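Local coordinates for IclR transcriptional regulator (Thermotoga maritima, PDB 1MKM), which probably binds DNA as a transcription factor of the IclR family, probably a repressor, with a winged helix-turn-helix domain and a zinc-binding C-terminal domain, at residues K42-L47 with G51-K56; V24-I29 with M35-A40; D86-I91 with V99-K104. One frame throughout, in Å; residues are numbered along the deposited sequence.

Contact 1. Residues K42-L47 with G51-K56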
loop_
_atom_site.group_PDB
_atom_site.type_symbol
_atom_site.label_atom_id
_atom_site.label_comp_id
_atom_site.label_asym_id
_atom_site.label_seq_id
_atom_site.Cartn_x
_atom_site.Cartn_y
_atom_site.Cartn_z
ATOM N N LYS B 42 -7.240 31.691 11.678
ATOM C CA LYS B 42 -6.146 32.647 11.730
ATOM C C LYS B 42 -4.828 31.869 11.793
ATOM O O LYS B 42 -3.907 32.131 11.022
ATOM C CB LYS B 42 -6.306 33.564 12.949
ATOM C CG LYS B 42 -5.893 35.017 12.695
ATOM C CD LYS B 42 -6.552 35.977 13.692
ATOM C CE LYS B 42 -8.074 35.874 13.615
ATOM N NZ LYS B 42 -8.774 36.750 14.597
ATOM N N TYR B 43 -4.747 30.898 12.699
ATOM C CA TYR B 43 -3.538 30.098 12.824
ATOM C C TYR B 43 -3.383 29.110 11.667
ATOM O O TYR B 43 -2.320 29.025 11.056
ATOM C CB TYR B 43 -3.530 29.318 14.133
ATOM C CG TYR B 43 -3.536 30.164 15.378
ATOM C CD1 TYR B 43 -4.726 30.670 15.893
ATOM C CD2 TYR B 43 -2.355 30.413 16.079
ATOM C CE1 TYR B 43 -4.742 31.392 17.080
ATOM C CE2 TYR B 43 -2.356 31.139 17.266
ATOM C CZ TYR B 43 -3.555 31.621 17.761
ATOM O OH TYR B 43 -3.576 32.318 18.945
ATOM N N MET B 44 -4.442 28.364 11.365
ATOM C CA MET B 44 -4.403 27.367 10.290
ATOM C C MET B 44 -4.105 27.919 8.883
ATOM O O MET B 44 -3.462 27.249 8.075
ATOM C CB MET B 44 -5.713 26.576 10.274
ATOM C CG MET B 44 -5.983 25.772 11.552
ATOM S SD MET B 44 -4.609 24.702 12.080
ATOM C CE MET B 44 -4.124 23.962 10.494
ATOM N N VAL B 45 -4.567 29.129 8.582
ATOM C CA VAL B 45 -4.309 29.696 7.265
ATOM C C VAL B 45 -2.825 30.035 7.099
ATOM O O VAL B 45 -2.249 29.808 6.033
ATOM C CB VAL B 45 -5.185 30.962 6.990
ATOM C CG1 VAL B 45 -4.865 32.063 7.983
ATOM C CG2 VAL B 45 -4.957 31.453 5.568
ATOM N N VAL B 46 -2.204 30.577 8.145
ATOM C CA VAL B 46 -0.781 30.914 8.074
ATOM C C VAL B 46 0.069 29.642 8.047
ATOM O O VAL B 46 1.016 29.531 7.260
ATOM C CB VAL B 46 -0.335 31.808 9.267
ATOM C CG1 VAL B 46 1.139 32.123 9.141
ATOM C CG2 VAL B 46 -1.137 33.118 9.288
ATOM N N LEU B 47 -0.270 28.684 8.909
ATOM C CA LEU B 47 0.451 27.416 8.954
ATOM C C LEU B 47 0.347 26.753 7.589
ATOM O O LEU B 47 1.312 26.164 7.100
ATOM C CB LEU B 47 -0.140 26.483 10.013
ATOM C CG LEU B 47 0.056 26.840 11.490
ATOM C CD1 LEU B 47 -0.680 25.844 12.411
ATOM C CD2 LEU B 47 1.527 26.839 11.786
ATOM N N GLY B 51 3.344 26.194 4.650
ATOM C CA GLY B 51 3.656 24.816 4.321
ATOM C C GLY B 51 3.846 23.852 5.485
ATOM O O GLY B 51 4.259 22.711 5.275
ATOM N N PHE B 52 3.551 24.298 6.704
ATOM C CA PHE B 52 3.685 23.453 7.888
ATOM C C PHE B 52 2.575 22.440 7.944
ATOM O O PHE B 52 2.691 21.391 8.577
ATOM C CB PHE B 52 3.669 24.303 9.163
ATOM C CG PHE B 52 4.923 25.101 9.353
ATOM C CD1 PHE B 52 5.054 26.369 8.786
ATOM C CD2 PHE B 52 6.009 24.551 10.014
ATOM C CE1 PHE B 52 6.265 27.075 8.873
ATOM C CE2 PHE B 52 7.213 25.247 10.100
ATOM C CZ PHE B 52 7.342 26.510 9.527
ATOM N N VAL B 53 1.483 22.770 7.272
ATOM C CA VAL B 53 0.333 21.901 7.241
ATOM C C VAL B 53 -0.205 21.786 5.822
ATOM O O VAL B 53 0.002 22.679 4.990
ATOM C CB VAL B 53 -0.751 22.440 8.182
ATOM C CG1 VAL B 53 -2.023 21.693 7.995
ATOM C CG2 VAL B 53 -0.274 22.304 9.614
ATOM N N LEU B 54 -0.876 20.674 5.542
ATOM C CA LEU B 54 -1.457 20.436 4.222
ATOM C C LEU B 54 -2.956 20.314 4.382
ATOM O O LEU B 54 -3.435 19.621 5.288
ATOM C CB LEU B 54 -0.900 19.144 3.617
ATOM C CG LEU B 54 -1.161 18.928 2.122
ATOM C CD1 LEU B 54 -0.624 20.124 1.342
ATOM C CD2 LEU B 54 -0.482 17.624 1.657
ATOM N N ARG B 55 -3.716 20.995 3.536
ATOM C CA ARG B 55 -5.152 20.861 3.684
ATOM C C ARG B 55 -5.711 19.925 2.632
ATOM O O ARG B 55 -5.430 20.072 1.442
ATOM C CB ARG B 55 -5.878 22.215 3.640
ATOM C CG ARG B 55 -7.266 22.090 4.238
ATOM C CD ARG B 55 -8.016 23.400 4.368
ATOM N NE ARG B 55 -9.225 23.218 5.171
ATOM C CZ ARG B 55 -10.072 24.196 5.485
ATOM N NH1 ARG B 55 -9.853 25.434 5.059
ATOM N NH2 ARG B 55 -11.135 23.936 6.249
ATOM N N LYS B 56 -6.490 18.954 3.104
ATOM C CA LYS B 56 -7.114 17.937 2.267
ATOM C C LYS B 56 -8.322 18.449 1.492
ATOM O O LYS B 56 -8.904 19.493 1.822
ATOM C CB LYS B 56 -7.570 16.753 3.128
ATOM C CG LYS B 56 -6.479 16.037 3.907
ATOM C CD LYS B 56 -7.073 14.871 4.695
ATOM C CE LYS B 56 -5.992 14.025 5.354
ATOM N NZ LYS B 56 -6.514 12.738 5.897
#
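The carbonyl oxygen of L47 takes two backbone N-H groups from the chain that follows its helix. The firmer bond is from F52 N to L47 O, at 2.9 Å. The donor lies nearly in line with the carbonyl, with a C=O...N angle of 162°, but the bond is bent at the hydrogen (135°). A second bond, from V53 N to L47 O at 3.4 Å, is weak. This oxygen links the last helical turns firmly to F52 and weakly to V53, the first residue of the strand. G51 makes the reversal between them. It has a positive phi, and the helix closes there in a Schellman motif. In the winged helix-turn-helix domain this is where helix 37-50, probably the recognition helix, hands over to the wing. Strand 53-55 pairs with strand 61-63 to form that wing.

The side chains pack around the turn. F52 CB sits 3.6 Å from L47 O, and L47 O also lies at the edge of the F52 ring, near its plane. The ring itself leads away from segment 42-47. It meets the ring of F11 of the second subunit, which also packs on L47. L47 CD2 touches F52 CB at 4.2 Å. V53 points toward the helix and uses both methyls. Its CG2 lies 4.2 Å from L47 CB. Its CG1, anti to the backbone N (chi1 171°), receives M44 CE at 4.0 Å. The M44 chain is bent at chi2 and chi3, and this brings its methyl to the valine. Y61, on the partner strand of the wing, touches both M44 and V53.

Contact 2. Residues V24-I29 with M35-A40; sequences VSVSEI and MSVSNA
V26 and V37 meet methyl to methyl, with V26 CG2 3.9 Å from V37 CG1. Their side chains cross obliquely. V26 points toward the other segment. With CG1 anti to the carbonyl carbon (chi1 -57°), its CG2 stands between the backbone N and the carbonyl carbon, the crowded position. V37 brings a different branch to each neighbour. Its CG1 takes V26, while its CG2 lies over the backbone of S27, 4.3 Å from S27 CA. A40, one turn further along, also points toward the first helix. Its CB lies 4.0 Å from V26 O, so a methyl rests against a backbone carbonyl. The backbones come closest at S27 CA and V37 CA, 5.8 Å apart.

The two helices, 26-32 and 37-50, are the pair that makes the helix-turn-helix. Both starts are capped. S25 and E28 form a capping box, in which S25 N donates to E28 OE2 at 3.1 Å from above the carboxylate plane. The other carboxylate oxygen, E28 OE1, makes a salt bridge to R60. At the second helix S36 OG accepts from N39 N at 3.2 Å.

The polar side chains S25, E28 and S36 cap the helix starts. Between these two segments the contact is made by methyl groups, one of them on a carbonyl oxygen, and needs no directed bond.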
loop_
_atom_site.group_PDB
_atom_site.type_symbol
_atom_site.label_atom_id
_atom_site.label_comp_id
_atom_site.label_asym_id
_atom_site.label_seq_id
_atom_site.Cartn_x
_atom_site.Cartn_y
_atom_site.Cartn_z
ATOM N N VAL B 24 -6.819 16.497 11.189
ATOM C CA VAL B 24 -7.640 17.349 12.044
ATOM C C VAL B 24 -8.375 18.456 11.266
ATOM O O VAL B 24 -7.822 19.053 10.344
ATOM C CB VAL B 24 -6.755 18.010 13.140
ATOM C CG1 VAL B 24 -5.917 19.106 12.530
ATOM C CG2 VAL B 24 -7.610 18.548 14.269
ATOM N N SER B 25 -9.615 18.736 11.663
ATOM C CA SER B 25 -10.439 19.766 11.019
ATOM C C SER B 25 -10.305 21.089 11.748
ATOM O O SER B 25 -9.955 21.113 12.927
ATOM C CB SER B 25 -11.909 19.370 11.057
ATOM O OG SER B 25 -12.385 19.384 12.395
ATOM N N VAL B 26 -10.595 22.185 11.052
ATOM C CA VAL B 26 -10.524 23.503 11.669
ATOM C C VAL B 26 -11.393 23.463 12.917
ATOM O O VAL B 26 -11.018 23.974 13.974
ATOM C CB VAL B 26 -11.069 24.611 10.734
ATOM C CG1 VAL B 26 -10.313 24.612 9.426
ATOM C CG2 VAL B 26 -12.548 24.400 10.476
ATOM N N SER B 27 -12.558 22.844 12.772
ATOM C CA SER B 27 -13.526 22.711 13.850
ATOM C C SER B 27 -12.919 22.067 15.086
ATOM O O SER B 27 -13.103 22.551 16.202
ATOM C CB SER B 27 -14.717 21.879 13.367
ATOM O OG SER B 27 -15.479 21.377 14.451
ATOM N N GLU B 28 -12.182 20.979 14.878
ATOM C CA GLU B 28 -11.561 20.235 15.968
ATOM C C GLU B 28 -10.472 21.000 16.715
ATOM O O GLU B 28 -10.393 20.931 17.943
ATOM C CB GLU B 28 -11.020 18.915 15.421
ATOM C CG GLU B 28 -12.119 18.013 14.870
ATOM C CD GLU B 28 -11.579 16.814 14.116
ATOM O OE1 GLU B 28 -12.390 15.938 13.736
ATOM O OE2 GLU B 28 -10.348 16.750 13.899
ATOM N N ILE B 29 -9.634 21.727 15.983
ATOM C CA ILE B 29 -8.581 22.505 16.619
ATOM C C ILE B 29 -9.208 23.577 17.499
ATOM O O ILE B 29 -8.790 23.773 18.643
ATOM C CB ILE B 29 -7.658 23.164 15.582
ATOM C CG1 ILE B 29 -6.681 22.114 15.047
ATOM C CG2 ILE B 29 -6.926 24.356 16.204
ATOM C CD1 ILE B 29 -5.542 22.676 14.229
ATOM N N MET B 35 -11.368 28.288 21.274
ATOM C CA MET B 35 -11.405 29.436 20.370
ATOM C C MET B 35 -12.397 29.212 19.225
ATOM O O MET B 35 -12.732 28.074 18.884
ATOM C CB MET B 35 -10.000 29.750 19.825
ATOM C CG MET B 35 -9.308 28.630 19.040
ATOM S SD MET B 35 -7.565 29.014 18.608
ATOM C CE MET B 35 -7.825 30.045 17.234
ATOM N N SER B 36 -12.877 30.304 18.641
ATOM C CA SER B 36 -13.835 30.221 17.542
ATOM C C SER B 36 -13.200 29.658 16.271
ATOM O O SER B 36 -11.999 29.815 16.041
ATOM C CB SER B 36 -14.408 31.607 17.234
ATOM O OG SER B 36 -13.374 32.488 16.818
ATOM N N VAL B 37 -14.014 29.000 15.452
ATOM C CA VAL B 37 -13.539 28.451 14.189
ATOM C C VAL B 37 -12.868 29.598 13.443
ATOM O O VAL B 37 -11.855 29.416 12.769
ATOM C CB VAL B 37 -14.714 27.910 13.328
ATOM C CG1 VAL B 37 -14.241 27.624 11.907
ATOM C CG2 VAL B 37 -15.284 26.639 13.956
ATOM N N SER B 38 -13.445 30.786 13.590
ATOM C CA SER B 38 -12.940 31.988 12.947
ATOM C C SER B 38 -11.471 32.225 13.261
ATOM O O SER B 38 -10.662 32.402 12.348
ATOM C CB SER B 38 -13.760 33.207 13.388
ATOM O OG SER B 38 -13.265 34.405 12.805
ATOM N N ASN B 39 -11.123 32.231 14.549
ATOM C CA ASN B 39 -9.736 32.470 14.936
ATOM C C ASN B 39 -8.829 31.267 14.715
ATOM O O ASN B 39 -7.612 31.422 14.624
ATOM C CB ASN B 39 -9.654 32.962 16.388
ATOM C CG ASN B 39 -10.278 34.354 16.568
ATOM O OD1 ASN B 39 -11.491 34.520 16.418
ATOM N ND2 ASN B 39 -9.448 35.356 16.872
ATOM N N ALA B 40 -9.408 30.069 14.634
ATOM C CA ALA B 40 -8.602 28.883 14.375
ATOM C C ALA B 40 -8.036 29.100 12.984
ATOM O O ALA B 40 -6.856 28.849 12.735
ATOM C CB ALA B 40 -9.459 27.632 14.403
#

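Contact 3. Residues D86-I91 with V99-K104; sequences DHLVDI and VHLILK
Beside I91, which packs on V99, D90 OD2 is gripped by two cations. K239 of helix 226-246 and R94 just beyond the segment both form salt bridges to it. D90 itself points away from strand 99-104. I91 O accepts a hydrogen bond from T95 OG1, just past the end of the helix.

The face toward the strand is apolar. L88 spreads its two methyls over two residues. L88 CD2 lies 3.6 Å from V99 CG1, and L88 CD1 lies 4.1 Å from L101 CB. Alternation along the strand puts V99 and L101 on this side and H100 on the other. Here helix 79-93 packs on one face of the six-stranded antiparallel sheet of the C-terminal, GAF-like domain, beside helix 226-246. The segments run at 150° to each other, and their axes come within 8.6 Å.

V99 divides its methyls between two helix residues. CG1 goes to L88, while CG2 meets I91 CG2 at 3.8 Å. With I91 CG1 beside the backbone N (chi1 -60°), its CG2 is anti to that N and faces V99 CG2. The two side chains cross at about a right angle. I91 also touches V235 of helix 226-246 and I217 of the neighbouring strand. A bound zinc ion lies about 10 Å from the V99 side chain.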
loop_
_atom_site.group_PDB
_atom_site.type_symbol
_atom_site.label_atom_id
_atom_site.label_comp_id
_atom_site.label_asym_id
_atom_site.label_seq_id
_atom_site.Cartn_x
_atom_site.Cartn_y
_atom_site.Cartn_z
ATOM N N ASP B 86 27.479 6.610 4.872
ATOM C CA ASP B 86 27.694 5.347 4.169
ATOM C C ASP B 86 28.393 4.288 5.004
ATOM O O ASP B 86 28.081 3.095 4.905
ATOM C CB ASP B 86 28.441 5.574 2.856
ATOM C CG ASP B 86 27.586 6.292 1.833
ATOM O OD1 ASP B 86 26.367 6.041 1.817
ATOM O OD2 ASP B 86 28.117 7.100 1.044
ATOM N N HIS B 87 29.338 4.708 5.830
ATOM C CA HIS B 87 30.019 3.756 6.686
ATOM C C HIS B 87 28.975 3.144 7.598
ATOM O O HIS B 87 29.087 1.996 7.999
ATOM C CB HIS B 87 31.102 4.452 7.497
ATOM C CG HIS B 87 32.240 4.939 6.660
ATOM N ND1 HIS B 87 32.074 5.856 5.644
ATOM C CD2 HIS B 87 33.557 4.625 6.673
ATOM C CE1 HIS B 87 33.240 6.085 5.067
ATOM N NE2 HIS B 87 34.156 5.351 5.673
ATOM N N LEU B 88 27.946 3.921 7.910
ATOM C CA LEU B 88 26.874 3.440 8.770
ATOM C C LEU B 88 26.058 2.398 8.017
ATOM O O LEU B 88 25.769 1.330 8.545
ATOM C CB LEU B 88 25.984 4.604 9.212
ATOM C CG LEU B 88 26.695 5.752 9.943
ATOM C CD1 LEU B 88 25.691 6.872 10.209
ATOM C CD2 LEU B 88 27.314 5.264 11.264
ATOM N N VAL B 89 25.698 2.709 6.778
ATOM C CA VAL B 89 24.929 1.774 5.967
ATOM C C VAL B 89 25.748 0.489 5.815
ATOM O O VAL B 89 25.202 -0.616 5.845
ATOM C CB VAL B 89 24.607 2.366 4.565
ATOM C CG1 VAL B 89 23.787 1.384 3.758
ATOM C CG2 VAL B 89 23.833 3.678 4.712
ATOM N N ASP B 90 27.064 0.633 5.683
ATOM C CA ASP B 90 27.907 -0.540 5.541
ATOM C C ASP B 90 27.925 -1.354 6.841
ATOM O O ASP B 90 27.810 -2.589 6.811
ATOM C CB ASP B 90 29.322 -0.124 5.120
ATOM C CG ASP B 90 30.228 -1.320 4.788
ATOM O OD1 ASP B 90 29.753 -2.342 4.231
ATOM O OD2 ASP B 90 31.434 -1.217 5.075
ATOM N N ILE B 91 28.041 -0.665 7.975
ATOM C CA ILE B 91 28.055 -1.338 9.268
ATOM C C ILE B 91 26.764 -2.120 9.445
ATOM O O ILE B 91 26.763 -3.187 10.048
ATOM C CB ILE B 91 28.185 -0.337 10.444
ATOM C CG1 ILE B 91 29.482 0.465 10.309
ATOM C CG2 ILE B 91 28.162 -1.096 11.773
ATOM C CD1 ILE B 91 29.675 1.507 11.379
ATOM N N VAL B 99 22.207 0.812 13.461
ATOM C CA VAL B 99 23.390 1.626 13.734
ATOM C C VAL B 99 22.968 3.052 14.095
ATOM O O VAL B 99 22.079 3.601 13.452
ATOM C CB VAL B 99 24.275 1.697 12.468
ATOM C CG1 VAL B 99 25.538 2.529 12.725
ATOM C CG2 VAL B 99 24.619 0.289 12.009
ATOM N N HIS B 100 23.594 3.645 15.112
ATOM C CA HIS B 100 23.279 5.017 15.511
ATOM C C HIS B 100 24.525 5.873 15.489
ATOM O O HIS B 100 25.642 5.373 15.606
ATOM C CB HIS B 100 22.697 5.079 16.928
ATOM C CG HIS B 100 21.379 4.391 17.076
ATOM N ND1 HIS B 100 20.177 5.029 16.857
ATOM C CD2 HIS B 100 21.074 3.115 17.415
ATOM C CE1 HIS B 100 19.186 4.178 17.055
ATOM N NE2 HIS B 100 19.702 3.007 17.394
ATOM N N LEU B 101 24.320 7.174 15.331
ATOM C CA LEU B 101 25.407 8.141 15.339
ATOM C C LEU B 101 24.895 9.305 16.165
ATOM O O LEU B 101 23.967 10.006 15.744
ATOM C CB LEU B 101 25.737 8.632 13.925
ATOM C CG LEU B 101 26.826 9.718 13.910
ATOM C CD1 LEU B 101 28.136 9.081 14.287
ATOM C CD2 LEU B 101 26.947 10.400 12.535
ATOM N N ILE B 102 25.471 9.504 17.347
ATOM C CA ILE B 102 25.038 10.600 18.205
ATOM C C ILE B 102 26.034 11.739 18.207
ATOM O O ILE B 102 27.238 11.513 18.326
ATOM C CB ILE B 102 24.803 10.139 19.660
ATOM C CG1 ILE B 102 26.129 9.991 20.400
ATOM C CG2 ILE B 102 24.093 8.807 19.664
ATOM C CD1 ILE B 102 25.951 9.630 21.874
ATOM N N LEU B 103 25.520 12.959 18.058
ATOM C CA LEU B 103 26.342 14.181 18.046
ATOM C C LEU B 103 26.502 14.690 19.464
ATOM O O LEU B 103 25.513 14.868 20.161
ATOM C CB LEU B 103 25.661 15.278 17.213
ATOM C CG LEU B 103 26.304 16.667 17.132
ATOM C CD1 LEU B 103 27.622 16.600 16.366
ATOM C CD2 LEU B 103 25.342 17.619 16.429
ATOM N N LYS B 104 27.745 14.910 19.881
ATOM C CA LYS B 104 28.064 15.410 21.222
ATOM C C LYS B 104 27.663 16.881 21.359
ATOM O O LYS B 104 28.193 17.729 20.654
ATOM C CB LYS B 104 29.565 15.261 21.468
ATOM C CG LYS B 104 30.158 16.131 22.583
ATOM C CD LYS B 104 29.948 15.540 23.968
ATOM C CE LYS B 104 30.992 16.080 24.938
ATOM N NZ LYS B 104 30.898 17.556 25.086
#

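In the fold
The three contacts follow one another along the chain without overlap: contact 2, then contact 1, then contact 3. Contacts 1 and 2 both use helix 37-50 and lie in the helix-turn-helix domain, with centres 12 Å apart. They touch directly, with M44 packed on I29 and R55 on V26, so the helix pair and the wing pack against each other. Contact 3 belongs to the C-terminal domain. Its centre is 35 Å from that of contact 1 and 43 Å from that of contact 2. In these contacts the probable DNA-binding part and the zinc-binding domain lie well apart, the nearest atoms of contacts 1 and 3 being about 21 Å from each other, with helix 66-75 between them along the chain.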